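Cryptochrome DASH, chloroplastic/mitochondrial (Arabidopsis thaliana, PDB 2J4D) repairs cyclobutane pyrimidine dimers in single-stranded DNA, using FAD and a folate light antenna, and may also serve as a blue-light photoreceptor. Local coordinates at residues 12-17 with 263-268; 21-26 with 51-56; 60-65 with 215-220; 208-213 with 302-307. All blocks are in the same frame, centred on the assembly; numbering follows the deposited sequence.

Contact 1 of 4, residues 12-17 with 263-268; sequences EEEIDS and FWKKDL
K265 reaches E14 with nothing but its ammonium nitrogen. From CB the chain runs fully extended: CG lies anti to the backbone N (chi1 -176°), and the later torsions keep CD, CE and NZ in one outstretched line. CB through CE touch no atom of residues 12-17; CE still stands 4.6 Å from E14 OE2. NZ ends 3.7 Å from E14 OE2, which makes a long salt bridge without a hydrogen bond, so the attraction should be mostly electrostatic. The two side chains meet at about a right angle, and the second oxygen, E14 OE1, is farther from K265 NZ at 4.2 Å. That oxygen has a closer commitment, a hydrogen bond from the backbone N of T11, just ahead of helix 12-26. This bond is likely to help set the turn of the carboxylate, leaving OE2 as the oxygen nearer K265. S17 OG donates to E14 O over 3.1 Å from above the carbonyl plane. The pair buries just 50 Å² at the surface, bridging the start of helix 12-26 and the C-terminal part of helix 252-265. Nearby, I15 packs on S253 and L10, while K265 also lies against L10 and F260.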
loop_
_atom_site.group_PDB
_atom_site.type_symbol
_atom_site.label_atom_id
_atom_site.label_comp_id
_atom_site.label_asym_id
_atom_site.label_seq_id
_atom_site.Cartn_x
_atom_site.Cartn_y
_atom_site.Cartn_z
ATOM N N GLU A 12 -15.364 -5.164 -16.788
ATOM C CA GLU A 12 -14.087 -5.166 -17.492
ATOM C C GLU A 12 -14.072 -4.135 -18.615
ATOM O O GLU A 12 -13.034 -3.536 -18.897
ATOM C CB GLU A 12 -13.782 -6.558 -18.057
ATOM C CG GLU A 12 -13.295 -7.567 -17.017
ATOM C CD GLU A 12 -12.028 -7.112 -16.301
ATOM O OE1 GLU A 12 -11.123 -6.573 -16.977
ATOM O OE2 GLU A 12 -11.931 -7.302 -15.067
ATOM N N GLU A 13 -15.218 -3.921 -19.258
ATOM C CA GLU A 13 -15.288 -2.938 -20.333
ATOM C C GLU A 13 -15.240 -1.532 -19.766
ATOM O O GLU A 13 -14.619 -0.642 -20.343
ATOM C CB GLU A 13 -16.567 -3.096 -21.158
ATOM C CG GLU A 13 -16.604 -4.353 -21.997
ATOM C CD GLU A 13 -17.075 -5.556 -21.211
ATOM O OE1 GLU A 13 -16.492 -6.649 -21.383
ATOM O OE2 GLU A 13 -18.037 -5.409 -20.426
ATOM N N GLU A 14 -15.918 -1.331 -18.641
ATOM C CA GLU A 14 -15.935 -0.026 -17.997
ATOM C C GLU A 14 -14.534 0.342 -17.533
ATOM O O GLU A 14 -14.108 1.486 -17.668
ATOM C CB GLU A 14 -16.864 -0.036 -16.793
ATOM C CG GLU A 14 -18.328 -0.177 -17.139
ATOM C CD GLU A 14 -19.198 -0.122 -15.908
ATOM O OE1 GLU A 14 -19.025 -0.985 -15.023
ATOM O OE2 GLU A 14 -20.051 0.786 -15.821
ATOM N N ILE A 15 -13.827 -0.633 -16.971
ATOM C CA ILE A 15 -12.472 -0.389 -16.506
ATOM C C ILE A 15 -11.605 -0.004 -17.692
ATOM O O ILE A 15 -10.835 0.945 -17.618
ATOM C CB ILE A 15 -11.874 -1.633 -15.808
ATOM C CG1 ILE A 15 -12.587 -1.875 -14.478
ATOM C CG2 ILE A 15 -10.378 -1.438 -15.569
ATOM C CD1 ILE A 15 -12.126 -3.136 -13.765
ATOM N N ASP A 16 -11.737 -0.724 -18.803
ATOM C CA ASP A 16 -10.921 -0.399 -19.967
ATOM C C ASP A 16 -11.206 0.980 -20.566
ATOM O O ASP A 16 -10.278 1.675 -20.984
ATOM C CB ASP A 16 -11.063 -1.477 -21.049
ATOM C CG ASP A 16 -10.402 -2.787 -20.655
ATOM O OD1 ASP A 16 -9.446 -2.753 -19.848
ATOM O OD2 ASP A 16 -10.826 -3.850 -21.162
ATOM N N SER A 17 -12.471 1.394 -20.607
ATOM C CA SER A 17 -12.777 2.701 -21.186
ATOM C C SER A 17 -12.367 3.840 -20.254
ATOM O O SER A 17 -11.926 4.896 -20.714
ATOM C CB SER A 17 -14.265 2.817 -21.538
ATOM O OG SER A 17 -15.074 2.720 -20.383
ATOM N N PHE A 263 -14.924 8.851 -6.708
ATOM C CA PHE A 263 -15.055 10.286 -6.911
ATOM C C PHE A 263 -16.215 10.699 -7.805
ATOM O O PHE A 263 -17.086 11.475 -7.404
ATOM C CB PHE A 263 -13.784 10.865 -7.557
ATOM C CG PHE A 263 -12.630 11.046 -6.614
ATOM C CD1 PHE A 263 -12.643 10.475 -5.344
ATOM C CD2 PHE A 263 -11.512 11.765 -7.014
ATOM C CE1 PHE A 263 -11.552 10.619 -4.482
ATOM C CE2 PHE A 263 -10.411 11.917 -6.161
ATOM C CZ PHE A 263 -10.433 11.343 -4.895
ATOM N N TRP A 264 -16.210 10.169 -9.021
ATOM C CA TRP A 264 -17.175 10.572 -10.023
ATOM C C TRP A 264 -18.467 9.793 -10.201
ATOM O O TRP A 264 -19.549 10.359 -10.052
ATOM C CB TRP A 264 -16.442 10.692 -11.359
ATOM C CG TRP A 264 -15.212 11.575 -11.265
ATOM C CD1 TRP A 264 -13.909 11.171 -11.091
ATOM C CD2 TRP A 264 -15.186 13.009 -11.281
ATOM N NE1 TRP A 264 -13.081 12.269 -10.998
ATOM C CE2 TRP A 264 -13.838 13.409 -11.110
ATOM C CE3 TRP A 264 -16.176 13.998 -11.421
ATOM C CZ2 TRP A 264 -13.452 14.758 -11.079
ATOM C CZ3 TRP A 264 -15.790 15.345 -11.390
ATOM C CH2 TRP A 264 -14.440 15.708 -11.220
ATOM N N LYS A 265 -18.367 8.513 -10.532
ATOM C CA LYS A 265 -19.569 7.716 -10.744
ATOM C C LYS A 265 -20.490 7.714 -9.528
ATOM O O LYS A 265 -21.691 7.977 -9.648
ATOM C CB LYS A 265 -19.200 6.280 -11.118
ATOM C CG LYS A 265 -20.415 5.426 -11.453
ATOM C CD LYS A 265 -20.024 4.021 -11.867
ATOM C CE LYS A 265 -21.265 3.141 -12.015
ATOM N NZ LYS A 265 -20.908 1.743 -12.367
ATOM N N LYS A 266 -19.934 7.423 -8.359
ATOM C CA LYS A 266 -20.724 7.389 -7.139
ATOM C C LYS A 266 -20.790 8.725 -6.413
ATOM O O LYS A 266 -21.606 8.891 -5.506
ATOM C CB LYS A 266 -20.200 6.304 -6.195
ATOM C CG LYS A 266 -20.437 4.902 -6.723
ATOM C CD LYS A 266 -19.889 3.852 -5.776
ATOM C CE LYS A 266 -20.463 2.494 -6.110
ATOM N NZ LYS A 266 -21.947 2.538 -5.970
ATOM N N ASP A 267 -19.933 9.666 -6.805
ATOM C CA ASP A 267 -19.932 11.004 -6.204
ATOM C C ASP A 267 -19.896 10.929 -4.671
ATOM O O ASP A 267 -20.605 11.657 -3.978
ATOM C CB ASP A 267 -21.185 11.752 -6.693
ATOM C CG ASP A 267 -21.097 13.262 -6.509
ATOM O OD1 ASP A 267 -19.978 13.819 -6.537
ATOM O OD2 ASP A 267 -22.164 13.894 -6.362
ATOM N N LEU A 268 -19.053 10.049 -4.141
ATOM C CA LEU A 268 -18.951 9.877 -2.698
ATOM C C LEU A 268 -17.888 10.737 -2.026
ATOM O O LEU A 268 -17.861 10.847 -0.801
ATOM C CB LEU A 268 -18.682 8.409 -2.368
ATOM C CG LEU A 268 -19.845 7.474 -2.691
ATOM C CD1 LEU A 268 -19.434 6.032 -2.471
ATOM C CD2 LEU A 268 -21.036 7.837 -1.807
#

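Contact 2 of 4, residues 21-26 with 51-56; sequences KTFERY and RVLDND
L53 pushes its isobutyl group against the edge of the F23 ring, with CG 3.6 Å from F23 CD2 and 3.7 Å from F23 CE2. L53 CD1 lies in the ring plane, so the meeting is at the rim and no face is stacked. The two methyls then part: L53 CD1 reaches T22 CG2 at 3.8 Å, and L53 CD2 reaches Y26 CB at 3.9 Å. With CG anti to its carbonyl carbon (chi1 -84°), L53 spreads both branches over one turn of helix and accounts for half of the 185 Å² buried here. Cutting L53 back to alanine would remove CG and both methyls, and is likely to leave a gap between T22, the F23 edge and Y26 CB. Polar bonds probably steady the loop that presents L53: R51 NH2 donates to D54 O over 2.9 Å, with the oxygen in the guanidinium plane, N55 ND2 donates to R51 O over 3.0 Å, and the E252 carboxylate accepts from V52 N and L53 N. N55 is also the N-cap of helix 56-63. This loop leaves strand 41-46 of the Rossmann-like sheet and is covered by helix 12-26, whose T22 and Y26 continue onto helix 299-312, while F23 packs on helix 92-111 and E252.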
loop_
_atom_site.group_PDB
_atom_site.type_symbol
_atom_site.label_atom_id
_atom_site.label_comp_id
_atom_site.label_asym_id
_atom_site.label_seq_id
_atom_site.Cartn_x
_atom_site.Cartn_y
_atom_site.Cartn_z
ATOM N N LYS A 21 -9.682 6.788 -21.081
ATOM C CA LYS A 21 -9.991 8.212 -20.940
ATOM C C LYS A 21 -9.025 8.895 -19.979
ATOM O O LYS A 21 -8.589 10.019 -20.220
ATOM C CB LYS A 21 -11.425 8.422 -20.449
ATOM C CG LYS A 21 -12.478 7.945 -21.432
ATOM C CD LYS A 21 -13.833 8.612 -21.212
ATOM C CE LYS A 21 -13.817 10.096 -21.590
ATOM N NZ LYS A 21 -13.431 10.991 -20.456
ATOM N N THR A 22 -8.682 8.216 -18.892
ATOM C CA THR A 22 -7.765 8.789 -17.917
ATOM C C THR A 22 -6.353 8.952 -18.492
ATOM O O THR A 22 -5.732 10.006 -18.334
ATOM C CB THR A 22 -7.735 7.934 -16.632
ATOM O OG1 THR A 22 -9.052 7.896 -16.067
ATOM C CG2 THR A 22 -6.784 8.535 -15.599
ATOM N N PHE A 23 -5.844 7.921 -19.161
ATOM C CA PHE A 23 -4.508 7.999 -19.761
ATOM C C PHE A 23 -4.505 9.157 -20.748
ATOM O O PHE A 23 -3.543 9.914 -20.858
ATOM C CB PHE A 23 -4.173 6.691 -20.493
ATOM C CG PHE A 23 -3.953 5.510 -19.575
ATOM C CD1 PHE A 23 -4.064 4.206 -20.058
ATOM C CD2 PHE A 23 -3.609 5.699 -18.237
ATOM C CE1 PHE A 23 -3.834 3.106 -19.222
ATOM C CE2 PHE A 23 -3.376 4.609 -17.393
ATOM C CZ PHE A 23 -3.489 3.310 -17.886
ATOM N N GLU A 24 -5.616 9.285 -21.458
ATOM C CA GLU A 24 -5.809 10.332 -22.447
ATOM C C GLU A 24 -5.742 11.703 -21.779
ATOM O O GLU A 24 -5.035 12.599 -22.238
ATOM C CB GLU A 24 -7.176 10.133 -23.100
ATOM C CG GLU A 24 -7.277 10.561 -24.537
ATOM C CD GLU A 24 -8.505 9.965 -25.207
ATOM O OE1 GLU A 24 -9.636 10.320 -24.803
ATOM O OE2 GLU A 24 -8.335 9.129 -26.124
ATOM N N ARG A 25 -6.468 11.858 -20.677
ATOM C CA ARG A 25 -6.496 13.130 -19.969
ATOM C C ARG A 25 -5.130 13.625 -19.508
ATOM O O ARG A 25 -4.873 14.825 -19.512
ATOM C CB ARG A 25 -7.435 13.055 -18.756
ATOM C CG ARG A 25 -7.507 14.370 -17.970
ATOM C CD ARG A 25 -8.412 14.286 -16.747
ATOM N NE ARG A 25 -9.793 13.997 -17.116
ATOM C CZ ARG A 25 -10.382 12.820 -16.941
ATOM N NH1 ARG A 25 -9.707 11.817 -16.390
ATOM N NH2 ARG A 25 -11.639 12.643 -17.328
ATOM N N TYR A 26 -4.247 12.712 -19.120
ATOM C CA TYR A 26 -2.931 13.113 -18.631
ATOM C C TYR A 26 -1.769 12.892 -19.601
ATOM O O TYR A 26 -0.612 13.066 -19.232
ATOM C CB TYR A 26 -2.648 12.389 -17.311
ATOM C CG TYR A 26 -3.580 12.821 -16.198
ATOM C CD1 TYR A 26 -3.325 13.973 -15.455
ATOM C CD2 TYR A 26 -4.753 12.119 -15.937
ATOM C CE1 TYR A 26 -4.227 14.421 -14.478
ATOM C CE2 TYR A 26 -5.657 12.554 -14.972
ATOM C CZ TYR A 26 -5.391 13.706 -14.247
ATOM O OH TYR A 26 -6.303 14.147 -13.309
ATOM N N ARG A 51 2.934 1.214 -12.490
ATOM C CA ARG A 51 2.027 2.053 -13.270
ATOM C C ARG A 51 2.814 2.783 -14.341
ATOM O O ARG A 51 4.051 2.844 -14.290
ATOM C CB ARG A 51 1.366 3.116 -12.379
ATOM C CG ARG A 51 2.380 4.128 -11.812
ATOM C CD ARG A 51 1.737 5.264 -11.021
ATOM N NE ARG A 51 2.742 6.272 -10.658
ATOM C CZ ARG A 51 3.611 6.149 -9.656
ATOM N NH1 ARG A 51 3.602 5.064 -8.882
ATOM N NH2 ARG A 51 4.522 7.094 -9.446
ATOM N N VAL A 52 2.078 3.343 -15.297
ATOM C CA VAL A 52 2.649 4.124 -16.377
ATOM C C VAL A 52 2.393 5.596 -16.052
ATOM O O VAL A 52 3.285 6.432 -16.178
ATOM C CB VAL A 52 1.987 3.770 -17.729
ATOM C CG1 VAL A 52 2.444 4.735 -18.807
ATOM C CG2 VAL A 52 2.344 2.351 -18.113
ATOM N N LEU A 53 1.180 5.911 -15.606
ATOM C CA LEU A 53 0.836 7.295 -15.272
ATOM C C LEU A 53 1.695 7.910 -14.174
ATOM O O LEU A 53 2.071 7.237 -13.210
ATOM C CB LEU A 53 -0.623 7.409 -14.815
ATOM C CG LEU A 53 -1.769 7.536 -15.815
ATOM C CD1 LEU A 53 -3.057 7.768 -15.047
ATOM C CD2 LEU A 53 -1.517 8.697 -16.765
ATOM N N ASP A 54 1.991 9.197 -14.329
ATOM C CA ASP A 54 2.743 9.947 -13.331
ATOM C C ASP A 54 3.908 9.155 -12.746
ATOM O O ASP A 54 4.079 9.083 -11.526
ATOM C CB ASP A 54 1.774 10.379 -12.221
ATOM C CG ASP A 54 2.436 11.245 -11.168
ATOM O OD1 ASP A 54 3.288 12.079 -11.533
ATOM O OD2 ASP A 54 2.091 11.104 -9.978
ATOM N N ASN A 55 4.706 8.564 -13.628
ATOM C CA ASN A 55 5.858 7.770 -13.221
ATOM C C ASN A 55 7.134 8.494 -13.653
ATOM O O ASN A 55 7.507 8.435 -14.827
ATOM C CB ASN A 55 5.808 6.391 -13.892
ATOM C CG ASN A 55 6.888 5.453 -13.375
ATOM O OD1 ASN A 55 7.989 5.881 -13.056
ATOM N ND2 ASN A 55 6.576 4.170 -13.305
ATOM N N ASP A 56 7.791 9.169 -12.707
ATOM C CA ASP A 56 9.022 9.906 -12.992
ATOM C C ASP A 56 10.194 9.034 -13.411
ATOM O O ASP A 56 11.045 9.471 -14.193
ATOM C CB ASP A 56 9.455 10.738 -11.781
ATOM C CG ASP A 56 8.618 11.978 -11.602
ATOM O OD1 ASP A 56 8.185 12.550 -12.620
ATOM O OD2 ASP A 56 8.403 12.388 -10.448
#

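Contact 3 of 4, residues 60-65 with 215-220; sequences KAWSSS and LSLGPT
Two first torsions set up this contact: W62 holds CG anti to its backbone N (chi1 172°), which swings the indole off helix 56-63, and L217 holds CG anti to its carbonyl carbon (chi1 -64°), which brings its end nearer the ring. L217 CD2 consequently sits over one face of the W62 five-membered ring, 3.9 Å from the centroid and 18° off the normal, a CH-pi contact. Its nearest ring atom is W62 CD1 at 3.8 Å, and the two side chains cross at about a right angle. W62 NE1 approaches S216 O obliquely at 3.8 Å without a hydrogen bond. Past the tryptophan, serine hydroxyls turn back on the helix and take up two of its carbonyls: S64 OG donates to K60 O and S65 OG to A61 O, each over 2.7 Å. L217 also pairs through its backbone with R112, and P219, entered by a cis peptide, with I68 of strand 67-74. Far from both cofactors, residues 60-65 and 215-220 meet directly by apolar packing and a CH-pi contact, with no hydrogen bond running between them; R36, donating to W62 O, S65 OG and G218 O, supplies one hydrogen-bonded bridge between the two segments.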
loop_
_atom_site.group_PDB
_atom_site.type_symbol
_atom_site.label_atom_id
_atom_site.label_comp_id
_atom_site.label_asym_id
_atom_site.label_seq_id
_atom_site.Cartn_x
_atom_site.Cartn_y
_atom_site.Cartn_z
ATOM N N LYS A 60 12.053 9.712 -16.854
ATOM C CA LYS A 60 13.490 9.983 -16.928
ATOM C C LYS A 60 14.223 8.948 -17.773
ATOM O O LYS A 60 15.193 9.270 -18.474
ATOM C CB LYS A 60 14.084 10.046 -15.517
ATOM C CG LYS A 60 15.578 10.366 -15.458
ATOM C CD LYS A 60 15.946 11.634 -16.228
ATOM C CE LYS A 60 17.350 12.128 -15.874
ATOM N NZ LYS A 60 17.323 13.256 -14.889
ATOM N N ALA A 61 13.757 7.707 -17.710
ATOM C CA ALA A 61 14.355 6.626 -18.487
ATOM C C ALA A 61 14.136 6.897 -19.977
ATOM O O ALA A 61 15.054 6.789 -20.795
ATOM C CB ALA A 61 13.720 5.304 -18.104
ATOM N N TRP A 62 12.905 7.255 -20.317
ATOM C CA TRP A 62 12.535 7.543 -21.693
ATOM C C TRP A 62 13.271 8.748 -22.266
ATOM O O TRP A 62 13.768 8.701 -23.388
ATOM C CB TRP A 62 11.028 7.784 -21.772
ATOM C CG TRP A 62 10.553 8.282 -23.101
ATOM C CD1 TRP A 62 10.396 7.554 -24.248
ATOM C CD2 TRP A 62 10.154 9.618 -23.415
ATOM N NE1 TRP A 62 9.917 8.358 -25.257
ATOM C CE2 TRP A 62 9.762 9.630 -24.773
ATOM C CE3 TRP A 62 10.090 10.810 -22.681
ATOM C CZ2 TRP A 62 9.310 10.788 -25.413
ATOM C CZ3 TRP A 62 9.639 11.965 -23.318
ATOM C CH2 TRP A 62 9.256 11.942 -24.671
ATOM N N SER A 63 13.352 9.820 -21.491
ATOM C CA SER A 63 13.991 11.037 -21.967
ATOM C C SER A 63 15.515 10.995 -21.996
ATOM O O SER A 63 16.147 11.878 -22.567
ATOM C CB SER A 63 13.527 12.238 -21.135
ATOM O OG SER A 63 13.894 12.086 -19.779
ATOM N N SER A 64 16.107 9.966 -21.401
ATOM C CA SER A 64 17.559 9.874 -21.389
ATOM C C SER A 64 18.086 8.659 -22.152
ATOM O O SER A 64 19.224 8.236 -21.948
ATOM C CB SER A 64 18.057 9.832 -19.946
ATOM O OG SER A 64 17.647 8.641 -19.309
ATOM N N SER A 65 17.263 8.110 -23.036
ATOM C CA SER A 65 17.642 6.937 -23.816
ATOM C C SER A 65 16.948 6.948 -25.174
ATOM O O SER A 65 16.131 7.827 -25.451
ATOM C CB SER A 65 17.206 5.670 -23.088
ATOM O OG SER A 65 15.789 5.557 -23.124
ATOM N N LEU A 215 2.378 9.000 -25.260
ATOM C CA LEU A 215 1.623 7.825 -25.677
ATOM C C LEU A 215 2.511 6.791 -26.356
ATOM O O LEU A 215 2.168 5.616 -26.419
ATOM C CB LEU A 215 0.487 8.237 -26.617
ATOM C CG LEU A 215 -0.640 9.025 -25.942
ATOM C CD1 LEU A 215 -1.693 9.424 -26.972
ATOM C CD2 LEU A 215 -1.260 8.171 -24.844
ATOM N N SER A 216 3.655 7.234 -26.859
ATOM C CA SER A 216 4.603 6.346 -27.532
ATOM C C SER A 216 5.897 6.342 -26.730
ATOM O O SER A 216 6.554 7.377 -26.606
ATOM C CB SER A 216 4.873 6.847 -28.955
ATOM O OG SER A 216 5.979 6.177 -29.531
ATOM N N LEU A 217 6.260 5.181 -26.194
ATOM C CA LEU A 217 7.464 5.058 -25.373
ATOM C C LEU A 217 8.508 4.090 -25.918
ATOM O O LEU A 217 9.622 4.016 -25.391
ATOM C CB LEU A 217 7.075 4.609 -23.964
ATOM C CG LEU A 217 6.201 5.550 -23.133
ATOM C CD1 LEU A 217 5.726 4.822 -21.878
ATOM C CD2 LEU A 217 6.991 6.793 -22.768
ATOM N N GLY A 218 8.139 3.331 -26.949
ATOM C CA GLY A 218 9.057 2.368 -27.531
ATOM C C GLY A 218 10.235 3.001 -28.253
ATOM O O GLY A 218 10.342 4.226 -28.331
ATOM N N PRO A 219 11.128 2.185 -28.824
ATOM C CA PRO A 219 11.083 0.723 -28.827
ATOM C C PRO A 219 11.875 0.127 -27.667
ATOM O O PRO A 219 12.528 0.845 -26.910
ATOM C CB PRO A 219 11.731 0.384 -30.161
ATOM C CG PRO A 219 12.866 1.371 -30.185
ATOM C CD PRO A 219 12.233 2.668 -29.675
ATOM N N THR A 220 11.811 -1.194 -27.550
ATOM C CA THR A 220 12.552 -1.920 -26.529
ATOM C C THR A 220 13.652 -2.643 -27.295
ATOM O O THR A 220 13.658 -2.644 -28.527
ATOM C CB THR A 220 11.701 -3.008 -25.875
ATOM O OG1 THR A 220 11.392 -4.006 -26.859
ATOM C CG2 THR A 220 10.406 -2.426 -25.318
#

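Contact 4 of 4, residues 208-213 with 302-307; sequences RSSTRI and IYEEVQ
E304 meets S210 and R212 at a join within the photolyase/cryptochrome fold, where a loop that follows helix 194-204 lies against helix 299-312. Ionic bonding comes first. R212 NH2 makes a salt bridge to E304 OE2 at 2.9 Å and lies equally near E304 OE1; the hydrogen bond, assigned to OE2, is weak because the N-H points poorly at the oxygen, and the guanidinium and carboxylate planes stand 40° apart. OE2 nevertheless lies at the edge of the guanidinium. The arginine chain is bent in mid-course, and R212 NE fixes its turn by donating to S210 O over 2.9 Å, from above the carbonyl plane but with an almost straight N-H angle of 175°. Hydrogen bonding to E304 OE1 is tighter: it accepts from S210 N and from S210 OG, both at 2.6 Å. S210 can offer both donors because OG sits between its backbone N and carbonyl carbon (chi1 67°). With an alanine instead of E304, S210 N and S210 OG would probably lose their shared acceptor and R212 this counter-charge. Packing adds Y26 of helix 12-26, which touches S210, R212 and E304 alike. The two S210 donors use different sides of the acceptor: N meets E304 OE1 on its anti side and OG on its syn side, from opposite faces of the carboxylate plane.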
loop_
_atom_site.group_PDB
_atom_site.type_symbol
_atom_site.label_atom_id
_atom_site.label_comp_id
_atom_site.label_asym_id
_atom_site.label_seq_id
_atom_site.Cartn_x
_atom_site.Cartn_y
_atom_site.Cartn_z
ATOM N N ARG A 208 3.368 19.140 -6.595
ATOM C CA ARG A 208 3.724 19.197 -8.009
ATOM C C ARG A 208 2.652 18.577 -8.891
ATOM O O ARG A 208 1.962 17.641 -8.477
ATOM C CB ARG A 208 5.039 18.457 -8.262
ATOM C CG ARG A 208 6.224 18.968 -7.450
ATOM C CD ARG A 208 7.472 18.179 -7.790
ATOM N NE ARG A 208 8.641 18.598 -7.019
ATOM C CZ ARG A 208 9.884 18.202 -7.288
ATOM N NH1 ARG A 208 10.116 17.385 -8.304
ATOM N NH2 ARG A 208 10.895 18.625 -6.547
ATOM N N SER A 209 2.515 19.103 -10.108
ATOM C CA SER A 209 1.561 18.561 -11.072
ATOM C C SER A 209 2.067 17.155 -11.362
ATOM O O SER A 209 3.260 16.880 -11.216
ATOM C CB SER A 209 1.581 19.378 -12.373
ATOM O OG SER A 209 1.213 20.723 -12.141
ATOM N N SER A 210 1.176 16.260 -11.770
ATOM C CA SER A 210 1.608 14.907 -12.068
ATOM C C SER A 210 2.434 14.952 -13.354
ATOM O O SER A 210 2.211 15.805 -14.212
ATOM C CB SER A 210 0.394 13.982 -12.229
ATOM O OG SER A 210 -0.360 14.314 -13.376
ATOM N N THR A 211 3.403 14.054 -13.471
ATOM C CA THR A 211 4.250 14.007 -14.658
ATOM C C THR A 211 3.490 13.410 -15.848
ATOM O O THR A 211 2.881 12.340 -15.735
ATOM C CB THR A 211 5.527 13.184 -14.373
ATOM O OG1 THR A 211 6.296 13.851 -13.362
ATOM C CG2 THR A 211 6.374 13.035 -15.629
ATOM N N ARG A 212 3.510 14.116 -16.979
ATOM C CA ARG A 212 2.821 13.661 -18.184
ATOM C C ARG A 212 3.696 12.694 -18.959
ATOM O O ARG A 212 4.869 12.960 -19.198
ATOM C CB ARG A 212 2.445 14.842 -19.083
ATOM C CG ARG A 212 1.617 15.895 -18.381
ATOM C CD ARG A 212 0.486 15.264 -17.588
ATOM N NE ARG A 212 0.270 15.974 -16.331
ATOM C CZ ARG A 212 -0.809 16.694 -16.047
ATOM N NH1 ARG A 212 -1.793 16.804 -16.934
ATOM N NH2 ARG A 212 -0.895 17.315 -14.878
ATOM N N ILE A 213 3.103 11.577 -19.357
ATOM C CA ILE A 213 3.811 10.527 -20.068
ATOM C C ILE A 213 3.353 10.437 -21.524
ATOM O O ILE A 213 2.153 10.439 -21.807
ATOM C CB ILE A 213 3.550 9.159 -19.391
ATOM C CG1 ILE A 213 3.929 9.219 -17.904
ATOM C CG2 ILE A 213 4.314 8.067 -20.111
ATOM C CD1 ILE A 213 5.409 9.514 -17.622
ATOM N N ILE A 302 -4.100 11.562 -7.749
ATOM C CA ILE A 302 -5.296 11.691 -6.917
ATOM C C ILE A 302 -5.588 13.158 -6.604
ATOM O O ILE A 302 -6.740 13.595 -6.663
ATOM C CB ILE A 302 -5.153 10.897 -5.590
ATOM C CG1 ILE A 302 -5.076 9.396 -5.890
ATOM C CG2 ILE A 302 -6.364 11.178 -4.669
ATOM C CD1 ILE A 302 -4.611 8.543 -4.713
ATOM N N TYR A 303 -4.544 13.917 -6.285
ATOM C CA TYR A 303 -4.702 15.337 -5.974
ATOM C C TYR A 303 -5.307 16.108 -7.149
ATOM O O TYR A 303 -6.201 16.939 -6.971
ATOM C CB TYR A 303 -3.350 15.952 -5.597
ATOM C CG TYR A 303 -3.415 17.442 -5.354
ATOM C CD1 TYR A 303 -4.183 17.968 -4.317
ATOM C CD2 TYR A 303 -2.717 18.332 -6.172
ATOM C CE1 TYR A 303 -4.258 19.353 -4.099
ATOM C CE2 TYR A 303 -2.785 19.715 -5.961
ATOM C CZ TYR A 303 -3.558 20.212 -4.927
ATOM O OH TYR A 303 -3.646 21.569 -4.731
ATOM N N GLU A 304 -4.826 15.838 -8.353
ATOM C CA GLU A 304 -5.361 16.528 -9.513
ATOM C C GLU A 304 -6.818 16.160 -9.752
ATOM O O GLU A 304 -7.595 16.992 -10.210
ATOM C CB GLU A 304 -4.514 16.234 -10.751
ATOM C CG GLU A 304 -3.186 16.974 -10.722
ATOM C CD GLU A 304 -2.494 17.018 -12.073
ATOM O OE1 GLU A 304 -1.421 16.402 -12.210
ATOM O OE2 GLU A 304 -3.029 17.672 -12.996
ATOM N N GLU A 305 -7.191 14.921 -9.437
ATOM C CA GLU A 305 -8.575 14.487 -9.605
ATOM C C GLU A 305 -9.439 15.204 -8.568
ATOM O O GLU A 305 -10.571 15.609 -8.860
ATOM C CB GLU A 305 -8.685 12.970 -9.436
ATOM C CG GLU A 305 -8.147 12.189 -10.621
ATOM C CD GLU A 305 -8.977 12.398 -11.881
ATOM O OE1 GLU A 305 -10.193 12.116 -11.848
ATOM O OE2 GLU A 305 -8.416 12.842 -12.904
ATOM N N VAL A 306 -8.904 15.355 -7.358
ATOM C CA VAL A 306 -9.613 16.070 -6.292
ATOM C C VAL A 306 -9.792 17.546 -6.695
ATOM O O VAL A 306 -10.846 18.145 -6.455
ATOM C CB VAL A 306 -8.834 16.009 -4.951
ATOM C CG1 VAL A 306 -9.440 16.988 -3.944
ATOM C CG2 VAL A 306 -8.878 14.597 -4.380
ATOM N N GLN A 307 -8.764 18.133 -7.299
ATOM C CA GLN A 307 -8.854 19.527 -7.735
ATOM C C GLN A 307 -9.964 19.677 -8.763
ATOM O O GLN A 307 -10.745 20.632 -8.721
ATOM C CB GLN A 307 -7.546 19.990 -8.380
ATOM C CG GLN A 307 -6.382 20.228 -7.432
ATOM C CD GLN A 307 -5.143 20.665 -8.195
ATOM O OE1 GLN A 307 -4.648 19.945 -9.076
ATOM N NE2 GLN A 307 -4.642 21.854 -7.874
#

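Overall arrangement
Contacts 2 and 3 are buried and apolar, contact 3 lying farther out, about 27 Å from the centre of the chain; contact 1 is the surface one, a lone long ion pair, and contact 4 is partly buried and made of short polar bonds and a salt bridge. Contacts 1 and 2 share helix 12-26, which meets a long ion pair near its start and leucine packing near its C-terminal part. Contacts 2 and 4, centres about 9 Å apart, join directly through Y26 OH to E305 and D56 to T211. Contact 1 reaches contact 4 through W264 NE1, so E305 links contacts 1 and 2 to contact 4, with OE1 toward W264 and OE2 toward Y26.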